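Local coordinates for protein putative NAD(P)H nitroreductase ydfN (Bacillus subtilis, PDB 3BEM) that is a putative FMN-dependent NAD(P)H nitroreductase, working as a homodimer, that may contribute to the degradation of aromatic compounds, at residues H33-E38 / T63-D68; A50-A53 / Q57-K60; K74-G79 / E174-I179; M152-S157 / I192-E197. The protein carries 3 engineered substitutions. All blocks are in the same frame, centred on the assembly; numbering follows the deposited sequence. Where two conformers were deposited one is given.

The four contacts lie around one four-stranded antiparallel sheet of the nitroreductase fold. Contact 2 is nested within the chain loop closed by contact 1, and both use strand 59-64, with centres about 24 Å apart. Contacts 1 and 3 share helix 67-76, with centres about 18 Å apart. Contact 4 joins helix 136-161 to strand 186-195, and its segments alternate along the chain with those of contact 3. Contacts 1 and 4 touch at Ile35-Ile194 and His33-Lys196. Contact 2 meets contact 4 where Ala50 packs on Met153. All four reach the second subunit, contact 3 with Asn78 alone. Contact 2 lines an FMN pocket, and contact 4 lies close to one, so core packing borders the cofactor.

Contact 1. Residues H33-E38 / T63-D68; sequences HPITKE and TVLDQD. With PGO (S-1,2-propanediol), chain H.
Leu65 turns CG beside its own backbone N (chi1 -56°), which sends its two methyl groups toward the loop at Ile35. Ile35 sets CG1 anti to its backbone N (chi1 -162°). This leaves CG2 as the branch that meets Leu65. The two side chains cross at about a right angle, and Ile35 CG2 rests 3.8 Å from Leu65 CD2. Lys37 CG lies 3.9 Å from Leu65 CD1. Lys37 contributes hydrocarbon here, and its chain runs on extended beyond CG.

No hydrogen bond joins the two segments. A molecule of S-1,2-propanediol, probably from the crystallisation liquor, sits between them. The backbone of Ile35 holds it at two points. Ile35 N donates to O1 of the diol at 2.8 Å in a nearly straight bond (168°). O2 of the diol donates to Ile35 O at 2.6 Å. The diol is also hydrogen-bonded to Ser87 O. Its C2 lies 3.8 Å from Leu65 CB.

Thr36 is the N-cap of helix 37-47, and Asp66 is the N-cap of helix 67-76. The contact therefore joins the starts of two helices. Ile35 also packs on Leu40 and Met43 of the first helix and on Ala88 of strand 88-95. Tyr217 of the second subunit packs on Lys37 and Leu65, beside the edge where strand 59-64 continues the sheet into that subunit.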
loop_
_atom_site.group_PDB
_atom_site.type_symbol
_atom_site.label_atom_id
_atom_site.label_comp_id
_atom_site.label_asym_id
_atom_site.label_seq_id
_atom_site.Cartn_x
_atom_site.Cartn_y
_atom_site.Cartn_z
ATOM N N HIS B 33 -27.115 1.407 6.075
ATOM C CA HIS B 33 -26.152 0.334 6.018
ATOM C C HIS B 33 -25.162 0.442 7.170
ATOM O O HIS B 33 -23.949 0.618 6.986
ATOM C CB HIS B 33 -25.507 0.346 4.618
ATOM C CG HIS B 33 -26.520 0.121 3.546
ATOM N ND1 HIS B 33 -26.976 -1.137 3.210
ATOM C CD2 HIS B 33 -27.231 0.993 2.805
ATOM C CE1 HIS B 33 -27.881 -1.029 2.258
ATOM N NE2 HIS B 33 -28.058 0.256 1.993
ATOM N N PRO B 34 -25.645 0.299 8.389
ATOM C CA PRO B 34 -24.719 0.423 9.521
ATOM C C PRO B 34 -23.680 -0.659 9.445
ATOM O O PRO B 34 -23.968 -1.770 9.017
ATOM C CB PRO B 34 -25.639 0.278 10.756
ATOM C CG PRO B 34 -26.829 -0.383 10.258
ATOM C CD PRO B 34 -27.012 -0.038 8.821
ATOM N N ILE B 35 -22.471 -0.315 9.868
ATOM C CA ILE B 35 -21.376 -1.274 9.999
ATOM C C ILE B 35 -21.024 -1.466 11.464
ATOM O O ILE B 35 -21.080 -0.511 12.223
ATOM C CB ILE B 35 -20.166 -0.821 9.153
ATOM C CG1 ILE B 35 -19.187 -1.985 8.893
ATOM C CG2 ILE B 35 -19.430 0.316 9.794
ATOM C CD1 ILE B 35 -18.034 -1.684 7.903
ATOM N N THR B 36 -20.721 -2.710 11.857
ATOM C CA THR B 36 -20.480 -3.023 13.257
ATOM C C THR B 36 -18.999 -3.249 13.499
ATOM O O THR B 36 -18.216 -3.483 12.561
ATOM C CB THR B 36 -21.267 -4.266 13.668
ATOM O OG1 THR B 36 -20.728 -5.449 13.046
ATOM C CG2 THR B 36 -22.736 -4.109 13.270
ATOM N N LYS B 37 -18.612 -3.159 14.766
ATOM C CA LYS B 37 -17.261 -3.545 15.159
ATOM C C LYS B 37 -16.961 -4.985 14.731
ATOM O O LYS B 37 -15.808 -5.290 14.348
ATOM C CB LYS B 37 -17.042 -3.356 16.673
ATOM C CG LYS B 37 -17.060 -1.904 17.105
ATOM C CD LYS B 37 -16.808 -1.752 18.617
ATOM C CE LYS B 37 -17.121 -0.358 19.111
ATOM N NZ LYS B 37 -16.904 -0.253 20.586
ATOM N N GLU B 38 -17.946 -5.886 14.757
ATOM C CA GLU B 38 -17.742 -7.267 14.283
ATOM C C GLU B 38 -17.386 -7.336 12.782
ATOM O O GLU B 38 -16.485 -8.067 12.373
ATOM C CB GLU B 38 -18.982 -8.121 14.556
ATOM C CG GLU B 38 -19.272 -8.360 16.043
ATOM C CD GLU B 38 -20.753 -8.336 16.375
ATOM O OE1 GLU B 38 -21.576 -7.997 15.504
ATOM O OE2 GLU B 38 -21.105 -8.647 17.516
ATOM N N THR B 63 -11.084 4.204 14.068
ATOM C CA THR B 63 -12.292 3.888 13.320
ATOM C C THR B 63 -13.495 4.606 13.920
ATOM O O THR B 63 -13.894 4.313 15.058
ATOM C CB THR B 63 -12.547 2.365 13.284
ATOM O OG1 THR B 63 -11.369 1.699 12.796
ATOM C CG2 THR B 63 -13.743 2.022 12.413
ATOM N N VAL B 64 -14.047 5.544 13.155
ATOM C CA VAL B 64 -15.091 6.435 13.648
ATOM C C VAL B 64 -16.444 5.956 13.148
ATOM O O VAL B 64 -16.743 6.017 11.942
ATOM C CB VAL B 64 -14.857 7.907 13.226
ATOM C CG1 VAL B 64 -15.890 8.834 13.913
ATOM C CG2 VAL B 64 -13.383 8.322 13.548
ATOM N N LEU B 65 -17.273 5.523 14.100
ATOM C CA LEU B 65 -18.642 5.074 13.834
ATOM C C LEU B 65 -19.616 6.152 14.282
ATOM O O LEU B 65 -20.758 6.250 13.808
ATOM C CB LEU B 65 -18.916 3.758 14.593
ATOM C CG LEU B 65 -17.974 2.568 14.347
ATOM C CD1 LEU B 65 -18.207 1.432 15.367
ATOM C CD2 LEU B 65 -18.149 2.082 12.960
ATOM N N ASP B 66 -19.174 6.971 15.222
ATOM C CA ASP B 66 -20.047 8.008 15.791
ATOM C C ASP B 66 -20.443 9.065 14.765
ATOM O O ASP B 66 -19.599 9.783 14.240
ATOM C CB ASP B 66 -19.380 8.662 17.009
ATOM C CG ASP B 66 -20.330 9.588 17.761
ATOM O OD1 ASP B 66 -20.530 10.740 17.328
ATOM O OD2 ASP B 66 -20.916 9.140 18.760
ATOM N N GLN B 67 -21.745 9.210 14.519
ATOM C CA GLN B 67 -22.186 10.104 13.482
ATOM C C GLN B 67 -21.893 11.577 13.807
ATOM O O GLN B 67 -21.598 12.383 12.929
ATOM C CB GLN B 67 -23.654 9.860 13.164
ATOM C CG GLN B 67 -24.136 10.579 11.959
ATOM C CD GLN B 67 -23.404 10.212 10.665
ATOM O OE1 GLN B 67 -22.722 9.204 10.562
ATOM N NE2 GLN B 67 -23.598 11.041 9.666
ATOM N N ASP B 68 -21.937 11.947 15.081
ATOM C CA ASP B 68 -21.637 13.330 15.421
ATOM C C ASP B 68 -20.179 13.652 15.088
ATOM O O ASP B 68 -19.856 14.733 14.585
ATOM C CB ASP B 68 -21.891 13.576 16.904
ATOM C CG ASP B 68 -21.647 15.027 17.308
ATOM O OD1 ASP B 68 -22.306 15.912 16.735
ATOM O OD2 ASP B 68 -20.807 15.260 18.190
HETATM C C1 PGO H . -23.048 2.976 11.671
HETATM C C2 PGO H . -22.268 2.858 12.979
HETATM C C3 PGO H . -22.815 3.822 14.049
HETATM O O1 PGO H . -22.370 2.414 10.541
HETATM O O2 PGO H . -22.305 1.483 13.437
#

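Contact 2. Residues A50-A53 / Q57-K60; sequences APSA and QHTK. With FMN (flavin mononucleotide), chain E.
Ser52 packs tightly against the Gln57 backbone and the His58 ring edge. The backbone N of Gln57 donates to Ser52 OG at 2.8 Å (N-H...O angle 152°). Ser52 places OG between its backbone N and carbonyl carbon (chi1 69°). Ser52 CB lies in the plane of the His58 ring at its edge, 3.9 Å from His58 ND1. Ala53 O also approaches that edge, 3.4 Å from His58 CE1. His58 ND1 is buried with no hydrogen-bond partner in the model, whereas NE2 is bonded to Tyr131.

The turn links helix 37-47 to strand 59-64. Its first segment lines an FMN pocket shared between subunits, as in other dimeric nitroreductases. Ala53 CB lies 3.4 Å from FMN C7 at the dimethylbenzene end of the flavin. Pro51 CB lies 3.2 Å from O3' of the ribityl chain. Arg23, Ser25 and Lys82 of the second subunit are hydrogen-bonded to the same FMN.

The Gln57 side chain is looser and partly exposed. The CB of Gln57 points away from segment 50-53, and Gln57 CG comes no nearer than 3.8 Å to Ser52 OG. The amide end turns to the dimer interface, where OE1 accepts from Lys209 N of the second subunit; NE2 bonds to Asn55 O.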
loop_
_atom_site.group_PDB
_atom_site.type_symbol
_atom_site.label_atom_id
_atom_site.label_comp_id
_atom_site.label_asym_id
_atom_site.label_seq_id
_atom_site.Cartn_x
_atom_site.Cartn_y
_atom_site.Cartn_z
ATOM N N ALA B 50 -0.788 -8.335 6.913
ATOM C CA ALA B 50 -0.032 -7.584 5.914
ATOM C C ALA B 50 1.440 -7.637 6.234
ATOM O O ALA B 50 1.809 -7.709 7.396
ATOM C CB ALA B 50 -0.558 -6.117 5.846
ATOM N N PRO B 51 2.298 -7.525 5.206
ATOM C CA PRO B 51 3.720 -7.380 5.537
ATOM C C PRO B 51 4.005 -5.974 6.078
ATOM O O PRO B 51 3.322 -5.001 5.737
ATOM C CB PRO B 51 4.404 -7.559 4.209
ATOM C CG PRO B 51 3.407 -6.980 3.265
ATOM C CD PRO B 51 2.076 -7.404 3.762
ATOM N N SER B 52 5.038 -5.896 6.932
ATOM C CA SER B 52 5.536 -4.594 7.395
ATOM C C SER B 52 7.041 -4.737 7.628
ATOM O O SER B 52 7.525 -5.802 7.959
ATOM C CB SER B 52 4.846 -4.119 8.685
ATOM O OG SER B 52 5.181 -4.886 9.841
ATOM N N ALA B 53 7.763 -3.636 7.408
ATOM C CA ALA B 53 9.228 -3.629 7.506
ATOM C C ALA B 53 9.618 -4.094 8.903
ATOM O O ALA B 53 9.113 -3.582 9.871
ATOM C CB ALA B 53 9.751 -2.239 7.278
ATOM N N GLN B 57 4.959 -3.508 12.324
ATOM C CA GLN B 57 3.506 -3.312 12.435
ATOM C C GLN B 57 3.185 -1.813 12.799
ATOM O O GLN B 57 2.536 -1.486 13.807
ATOM C CB GLN B 57 2.954 -4.316 13.408
ATOM C CG GLN B 57 3.157 -5.735 12.954
ATOM C CD GLN B 57 2.964 -6.737 14.082
ATOM O OE1 GLN B 57 1.843 -6.956 14.489
ATOM N NE2 GLN B 57 4.074 -7.309 14.622
ATOM N N HIS B 58 3.633 -0.942 11.903
ATOM C CA HIS B 58 3.613 0.504 12.022
ATOM C C HIS B 58 2.214 1.114 12.111
ATOM O O HIS B 58 2.069 2.232 12.594
ATOM C CB HIS B 58 4.316 1.167 10.833
ATOM C CG HIS B 58 5.678 0.631 10.546
ATOM N ND1 HIS B 58 5.885 -0.666 10.112
ATOM C CD2 HIS B 58 6.896 1.216 10.582
ATOM C CE1 HIS B 58 7.174 -0.850 9.894
ATOM N NE2 HIS B 58 7.820 0.275 10.187
ATOM N N THR B 59 1.223 0.405 11.599
ATOM C CA THR B 59 -0.088 0.951 11.285
ATOM C C THR B 59 -1.038 0.855 12.456
ATOM O O THR B 59 -1.134 -0.196 13.139
ATOM C CB THR B 59 -0.716 0.268 10.026
ATOM O OG1 THR B 59 0.245 0.141 8.992
ATOM C CG2 THR B 59 -1.925 1.063 9.454
ATOM N N LYS B 60 -1.740 1.955 12.691
ATOM C CA LYS B 60 -2.885 1.993 13.579
ATOM C C LYS B 60 -4.088 2.526 12.824
ATOM O O LYS B 60 -3.942 3.303 11.853
ATOM C CB LYS B 60 -2.598 2.787 14.856
ATOM C CG LYS B 60 -1.594 2.096 15.793
ATOM C CD LYS B 60 -1.725 2.531 17.289
ATOM C CE LYS B 60 -1.218 1.423 18.245
ATOM N NZ LYS B 60 -1.811 1.509 19.607
HETATM N N1 FMN E . 12.516 -8.583 4.150
HETATM C C2 FMN E . 13.855 -8.795 3.890
HETATM O O2 FMN E . 14.306 -9.947 3.944
HETATM N N3 FMN E . 14.691 -7.730 3.587
HETATM C C4 FMN E . 14.219 -6.425 3.543
HETATM O O4 FMN E . 14.983 -5.554 3.078
HETATM C C4A FMN E . 12.839 -6.215 3.825
HETATM N N5 FMN E . 12.295 -4.932 3.812
HETATM C C5A FMN E . 10.924 -4.767 3.995
HETATM C C6 FMN E . 10.350 -3.488 3.896
HETATM C C7 FMN E . 8.970 -3.255 4.117
HETATM C C7M FMN E . 8.317 -2.074 3.425
HETATM C C8 FMN E . 8.164 -4.350 4.405
HETATM C C8M FMN E . 6.721 -4.292 4.016
HETATM C C9 FMN E . 8.727 -5.634 4.502
HETATM C C9A FMN E . 10.098 -5.878 4.304
HETATM N N10 FMN E . 10.644 -7.154 4.382
HETATM C C10 FMN E . 11.997 -7.315 4.109
HETATM C "C1'" FMN E . 9.813 -8.327 4.891
HETATM C "C2'" FMN E . 9.337 -8.177 6.365
HETATM O "O2'" FMN E . 10.369 -8.524 7.282
HETATM C "C3'" FMN E . 8.103 -9.081 6.577
HETATM O "O3'" FMN E . 7.033 -8.529 5.783
HETATM C "C4'" FMN E . 7.710 -9.315 8.054
HETATM O "O4'" FMN E . 8.755 -9.916 8.808
HETATM C "C5'" FMN E . 6.520 -10.280 8.246
HETATM O "O5'" FMN E . 6.610 -11.512 7.513
HETATM P P FMN E . 5.290 -11.969 6.715
HETATM O O1P FMN E . 5.524 -13.202 5.988
HETATM O O2P FMN E . 4.254 -12.295 7.667
HETATM O O3P FMN E . 5.054 -10.836 5.809
#

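Contact 3. Residues K74-G79 / E174-I179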
loop_
_atom_site.group_PDB
_atom_site.type_symbol
_atom_site.label_atom_id
_atom_site.label_comp_id
_atom_site.label_asym_id
_atom_site.label_seq_id
_atom_site.Cartn_x
_atom_site.Cartn_y
_atom_site.Cartn_z
ATOM N N LYS B 74 -16.270 16.542 8.609
ATOM C CA LYS B 74 -16.563 16.987 7.233
ATOM C C LYS B 74 -15.739 18.198 6.836
ATOM O O LYS B 74 -15.178 18.217 5.725
ATOM C CB LYS B 74 -18.052 17.291 7.022
ATOM C CG LYS B 74 -18.370 17.563 5.574
ATOM C CD LYS B 74 -19.867 17.364 5.233
ATOM C CE LYS B 74 -20.547 18.629 4.840
ATOM N NZ LYS B 74 -20.072 19.106 3.520
ATOM N N GLN B 75 -15.694 19.217 7.705
ATOM C CA GLN B 75 -14.909 20.421 7.426
ATOM C C GLN B 75 -13.440 20.082 7.294
ATOM O O GLN B 75 -12.777 20.606 6.402
ATOM C CB GLN B 75 -15.130 21.530 8.485
ATOM N N ALA B 76 -12.938 19.197 8.150
ATOM C CA ALA B 76 -11.524 18.802 8.138
ATOM C C ALA B 76 -11.169 18.025 6.855
ATOM O O ALA B 76 -10.039 18.102 6.366
ATOM C CB ALA B 76 -11.186 17.970 9.371
ATOM N N ALA B 77 -12.161 17.324 6.321
ATOM C CA ALA B 77 -12.016 16.539 5.082
ATOM C C ALA B 77 -12.365 17.329 3.845
ATOM O O ALA B 77 -12.997 16.822 2.921
ATOM C CB ALA B 77 -12.864 15.252 5.166
ATOM N N ASN B 78 -11.978 18.603 3.828
ATOM C CA ASN B 78 -12.142 19.468 2.685
ATOM C C ASN B 78 -13.605 19.558 2.250
ATOM O O ASN B 78 -13.908 19.706 1.095
ATOM C CB ASN B 78 -11.206 19.059 1.552
ATOM C CG ASN B 78 -9.707 19.270 1.899
ATOM O OD1 ASN B 78 -9.327 19.632 3.023
ATOM N ND2 ASN B 78 -8.860 19.007 0.926
ATOM N N GLY B 79 -14.510 19.495 3.213
ATOM C CA GLY B 79 -15.914 19.535 2.916
ATOM C C GLY B 79 -16.561 18.335 2.240
ATOM O O GLY B 79 -17.692 18.416 1.808
ATOM N N GLU B 174 -3.637 18.096 10.334
ATOM C CA GLU B 174 -3.589 18.800 11.616
ATOM C C GLU B 174 -4.956 18.933 12.277
ATOM O O GLU B 174 -5.093 18.699 13.467
ATOM C CB GLU B 174 -3.076 20.222 11.401
ATOM C CG GLU B 174 -1.594 20.369 11.234
ATOM C CD GLU B 174 -1.164 21.790 11.610
ATOM O OE1 GLU B 174 -1.316 22.140 12.805
ATOM O OE2 GLU B 174 -0.718 22.553 10.722
ATOM N N ALA B 175 -5.949 19.324 11.494
ATOM C CA ALA B 175 -7.305 19.437 11.994
ATOM C C ALA B 175 -7.845 18.095 12.481
ATOM O O ALA B 175 -8.511 18.001 13.544
ATOM C CB ALA B 175 -8.197 20.020 10.909
ATOM N N VAL B 176 -7.605 17.053 11.679
ATOM C CA VAL B 176 -8.027 15.714 12.042
ATOM C C VAL B 176 -7.369 15.313 13.338
ATOM O O VAL B 176 -8.005 14.732 14.218
ATOM C CB VAL B 176 -7.700 14.688 10.914
ATOM C CG1 VAL B 176 -7.894 13.243 11.405
ATOM C CG2 VAL B 176 -8.575 14.995 9.664
ATOM N N LYS B 177 -6.072 15.605 13.480
ATOM C CA LYS B 177 -5.396 15.218 14.724
ATOM C C LYS B 177 -6.010 15.964 15.919
ATOM O O LYS B 177 -6.181 15.373 17.016
ATOM C CB LYS B 177 -3.886 15.430 14.664
ATOM C CG LYS B 177 -3.162 14.495 13.704
ATOM C CD LYS B 177 -1.910 13.841 14.265
ATOM C CE LYS B 177 -0.641 14.573 13.933
ATOM N NZ LYS B 177 0.559 13.770 14.387
ATOM N N ARG B 178 -6.332 17.246 15.752
ATOM C CA ARG B 178 -6.940 17.987 16.868
ATOM C C ARG B 178 -8.325 17.442 17.205
ATOM O O ARG B 178 -8.700 17.334 18.357
ATOM C CB ARG B 178 -7.126 19.454 16.556
ATOM C CG ARG B 178 -5.896 20.254 16.530
ATOM C CD ARG B 178 -6.246 21.731 16.589
ATOM N NE ARG B 178 -7.017 22.153 15.433
ATOM C CZ ARG B 178 -6.504 22.392 14.226
ATOM N NH1 ARG B 178 -5.199 22.301 14.002
ATOM N NH2 ARG B 178 -7.303 22.769 13.237
ATOM N N ILE B 179 -9.125 17.165 16.192
ATOM C CA ILE B 179 -10.476 16.669 16.437
ATOM C C ILE B 179 -10.484 15.321 17.108
ATOM O O ILE B 179 -11.316 15.077 17.981
ATOM C CB ILE B 179 -11.289 16.607 15.124
ATOM C CG1 ILE B 179 -11.524 17.996 14.562
ATOM C CG2 ILE B 179 -12.621 15.896 15.308
ATOM C CD1 ILE B 179 -11.860 17.943 13.090
#
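Ala76 meets three side chains of helix 173-180 through its single methyl group. These are purely apolar contacts. Ala76 CB lies 3.8 Å from Ile179 CD1, 3.9 Å from Ala175 CB and 4.0 Å from Val176 CG2. Ala175 and Ile179 are one helical turn apart, and Val176 adds the neighbouring position. Val176 turns CG2 beside its backbone N, with CG1 anti to it (chi1 169°); this leaves CG2 facing the alanine. The backbones come close, with CA atoms of Ala76 and Ala175 5.8 Å apart. Val176 also packs on Met191 of strand 186-195, and its side chain lies about 9 Å from that of Gly170, an FMN-binding residue.

Hydrogen bonds work within each segment, and none crosses between these two. In helix 173-180, Ile179 N donates to Ala175 O at 2.8 Å. The end of helix 67-76 is held less firmly. Lys74 O accepts weak bonds from both Ala77 N and Gly79 N. The Lys74 side chain folds back, and NZ donates to Gly79 O at 3.0 Å, from above the carbonyl plane. Just outside the segments, a backbone hydrogen bond joins Ala76 to Asp172, and Asp172 OD1 also accepts from Ala175 N.

One face of the Arg178 guanidinium lies over Ala175 CA of its own helix, offset toward its rim.

The short approach between Ala76 and Ala175 is consistent with two small side chains facing each other, with Val176 and Ile179 beside them. The bonds of Asp172 tie the two parts together outside the apolar patch, and no polar group crosses it.

Contact 4. Residues M152-S157 / I192-E197; sequences MMFMLS and ITIGKE
Phe154 and Met155 of helix 136-161 pack on Ile192 and Ile194 of strand 186-195. Ile192 CD1 is the shared point, 4.1 Å from Phe154 CD2 and 4.2 Å from Met155 CG. The Phe154 and Ile192 side chains slide past each other in opposite directions. Ile194 crosses the phenyl group at about a right angle, with Ile194 CD1 4.0 Å from Phe154 CZ. Both isoleucine methyls approach the ring obliquely. Phe154 holds CG anti to its backbone N (chi1 180°), which carries the ring toward the strand. Met155 is modelled as selenomethionine.

A second shell surrounds these groups. Phe44, Met43 and Val47 of helix 37-47 touch Phe154, and Leu90 of strand 88-95 also packs on it. Thr165 and Pro167 of strand 164-168 touch Met155. The Met155 side chain packs on Leu149 of the second subunit and lies about 6 Å from a bound FMN. Ser157 N and Ser157 OG both bond to Met153 O from opposite faces of its plane, OG at 2.8 Å.

The axes of helix segment 152-157 and strand segment 192-195 run almost parallel, at 9°, and approach to 10.7 Å. The packing belongs to the alpha+beta nitroreductase fold, in which a long helix covers the central antiparallel sheet.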
loop_
_atom_site.group_PDB
_atom_site.type_symbol
_atom_site.label_atom_id
_atom_site.label_comp_id
_atom_site.label_asym_id
_atom_site.label_seq_id
_atom_site.Cartn_x
_atom_site.Cartn_y
_atom_site.Cartn_z
HETATM N N MSE B 152 -4.142 -0.771 1.627
HETATM C CA MSE B 152 -4.570 -1.506 0.451
HETATM C C MSE B 152 -5.170 -2.853 0.836
HETATM O O MSE B 152 -6.186 -3.293 0.292
HETATM C CB MSE B 152 -3.415 -1.684 -0.516
HETATM C CG MSE B 152 -3.755 -2.354 -1.803
HETATM SE SE MSE B 152 -4.712 -1.186 -3.064
HETATM C CE MSE B 152 -6.537 -1.783 -2.829
HETATM N N MSE B 153 -4.526 -3.515 1.803
HETATM C CA MSE B 153 -5.053 -4.748 2.352
HETATM C C MSE B 153 -6.431 -4.517 2.983
HETATM O O MSE B 153 -7.356 -5.325 2.790
HETATM C CB MSE B 153 -4.069 -5.382 3.360
HETATM C CG MSE B 153 -4.618 -6.614 4.010
HETATM SE SE MSE B 153 -4.587 -8.092 2.852
HETATM C CE MSE B 153 -2.643 -8.653 3.086
ATOM N N PHE B 154 -6.587 -3.423 3.716
ATOM C CA PHE B 154 -7.927 -3.102 4.280
ATOM C C PHE B 154 -8.999 -3.005 3.182
ATOM O O PHE B 154 -10.075 -3.582 3.294
ATOM C CB PHE B 154 -7.928 -1.823 5.116
ATOM C CG PHE B 154 -9.309 -1.516 5.682
ATOM C CD1 PHE B 154 -9.795 -2.218 6.778
ATOM C CD2 PHE B 154 -10.187 -0.694 4.990
ATOM C CE1 PHE B 154 -11.079 -2.020 7.216
ATOM C CE2 PHE B 154 -11.479 -0.508 5.427
ATOM C CZ PHE B 154 -11.915 -1.177 6.552
HETATM N N MSE B 155 -8.713 -2.231 2.152
HETATM C CA MSE B 155 -9.678 -2.000 1.087
HETATM C C MSE B 155 -10.069 -3.312 0.365
HETATM O O MSE B 155 -11.223 -3.485 0.028
HETATM C CB MSE B 155 -9.191 -0.869 0.158
HETATM C CG MSE B 155 -9.186 0.431 0.858
HETATM SE SE MSE B 155 -8.788 1.817 -0.475
HETATM C CE MSE B 155 -6.828 1.728 -0.388
ATOM N N LEU B 156 -9.095 -4.198 0.078
ATOM C CA LEU B 156 -9.404 -5.486 -0.553
ATOM C C LEU B 156 -10.189 -6.408 0.394
ATOM O O LEU B 156 -11.104 -7.101 -0.061
ATOM C CB LEU B 156 -8.164 -6.162 -1.072
ATOM C CG LEU B 156 -7.595 -5.442 -2.328
ATOM C CD1 LEU B 156 -6.135 -5.907 -2.474
ATOM C CD2 LEU B 156 -8.472 -5.649 -3.597
ATOM N N SER B 157 -9.881 -6.348 1.695
ATOM C CA SER B 157 -10.684 -7.079 2.696
ATOM C C SER B 157 -12.142 -6.599 2.709
ATOM O O SER B 157 -13.079 -7.373 2.719
ATOM C CB SER B 157 -10.063 -6.921 4.087
ATOM O OG SER B 157 -8.720 -7.420 4.130
ATOM N N ILE B 192 -10.046 6.570 5.029
ATOM C CA ILE B 192 -10.828 5.650 4.217
ATOM C C ILE B 192 -12.243 5.685 4.703
ATOM O O ILE B 192 -12.488 5.374 5.879
ATOM C CB ILE B 192 -10.315 4.200 4.300
ATOM C CG1 ILE B 192 -8.814 4.142 3.890
ATOM C CG2 ILE B 192 -11.157 3.279 3.404
ATOM C CD1 ILE B 192 -8.150 2.772 4.153
ATOM N N THR B 193 -13.160 6.012 3.808
ATOM C CA THR B 193 -14.579 5.836 4.105
ATOM C C THR B 193 -15.002 4.458 3.677
ATOM O O THR B 193 -14.513 3.919 2.677
ATOM C CB THR B 193 -15.471 6.902 3.462
ATOM O OG1 THR B 193 -15.079 7.151 2.119
ATOM C CG2 THR B 193 -15.424 8.173 4.248
ATOM N N ILE B 194 -15.968 3.885 4.410
ATOM C CA ILE B 194 -16.518 2.580 4.092
ATOM C C ILE B 194 -18.041 2.658 4.179
ATOM O O ILE B 194 -18.595 3.379 5.009
ATOM C CB ILE B 194 -15.925 1.477 5.024
ATOM C CG1 ILE B 194 -16.416 0.106 4.580
ATOM C CG2 ILE B 194 -16.282 1.762 6.527
ATOM C CD1 ILE B 194 -15.681 -1.028 5.248
ATOM N N GLY B 195 -18.737 1.926 3.302
ATOM C CA GLY B 195 -20.157 1.914 3.271
ATOM C C GLY B 195 -20.669 1.167 2.085
ATOM O O GLY B 195 -19.973 0.302 1.575
ATOM N N LYS B 196 -21.895 1.486 1.658
ATOM C CA LYS B 196 -22.513 0.852 0.481
ATOM C C LYS B 196 -22.797 1.970 -0.508
ATOM O O LYS B 196 -23.495 2.960 -0.173
ATOM C CB LYS B 196 -23.783 0.106 0.839
ATOM C CG LYS B 196 -23.609 -1.045 1.859
ATOM C CD LYS B 196 -22.718 -2.203 1.399
ATOM C CE LYS B 196 -22.666 -3.351 2.477
ATOM N NZ LYS B 196 -23.880 -4.171 2.612
ATOM N N GLU B 197 -22.256 1.832 -1.712
ATOM C CA GLU B 197 -22.501 2.791 -2.788
ATOM C C GLU B 197 -23.659 2.301 -3.650
ATOM O O GLU B 197 -23.767 1.114 -3.881
ATOM C CB GLU B 197 -21.232 2.981 -3.616
ATOM C CG GLU B 197 -21.424 3.879 -4.814
ATOM C CD GLU B 197 -20.155 4.355 -5.430
ATOM O OE1 GLU B 197 -19.320 3.508 -5.788
ATOM O OE2 GLU B 197 -20.026 5.591 -5.623
#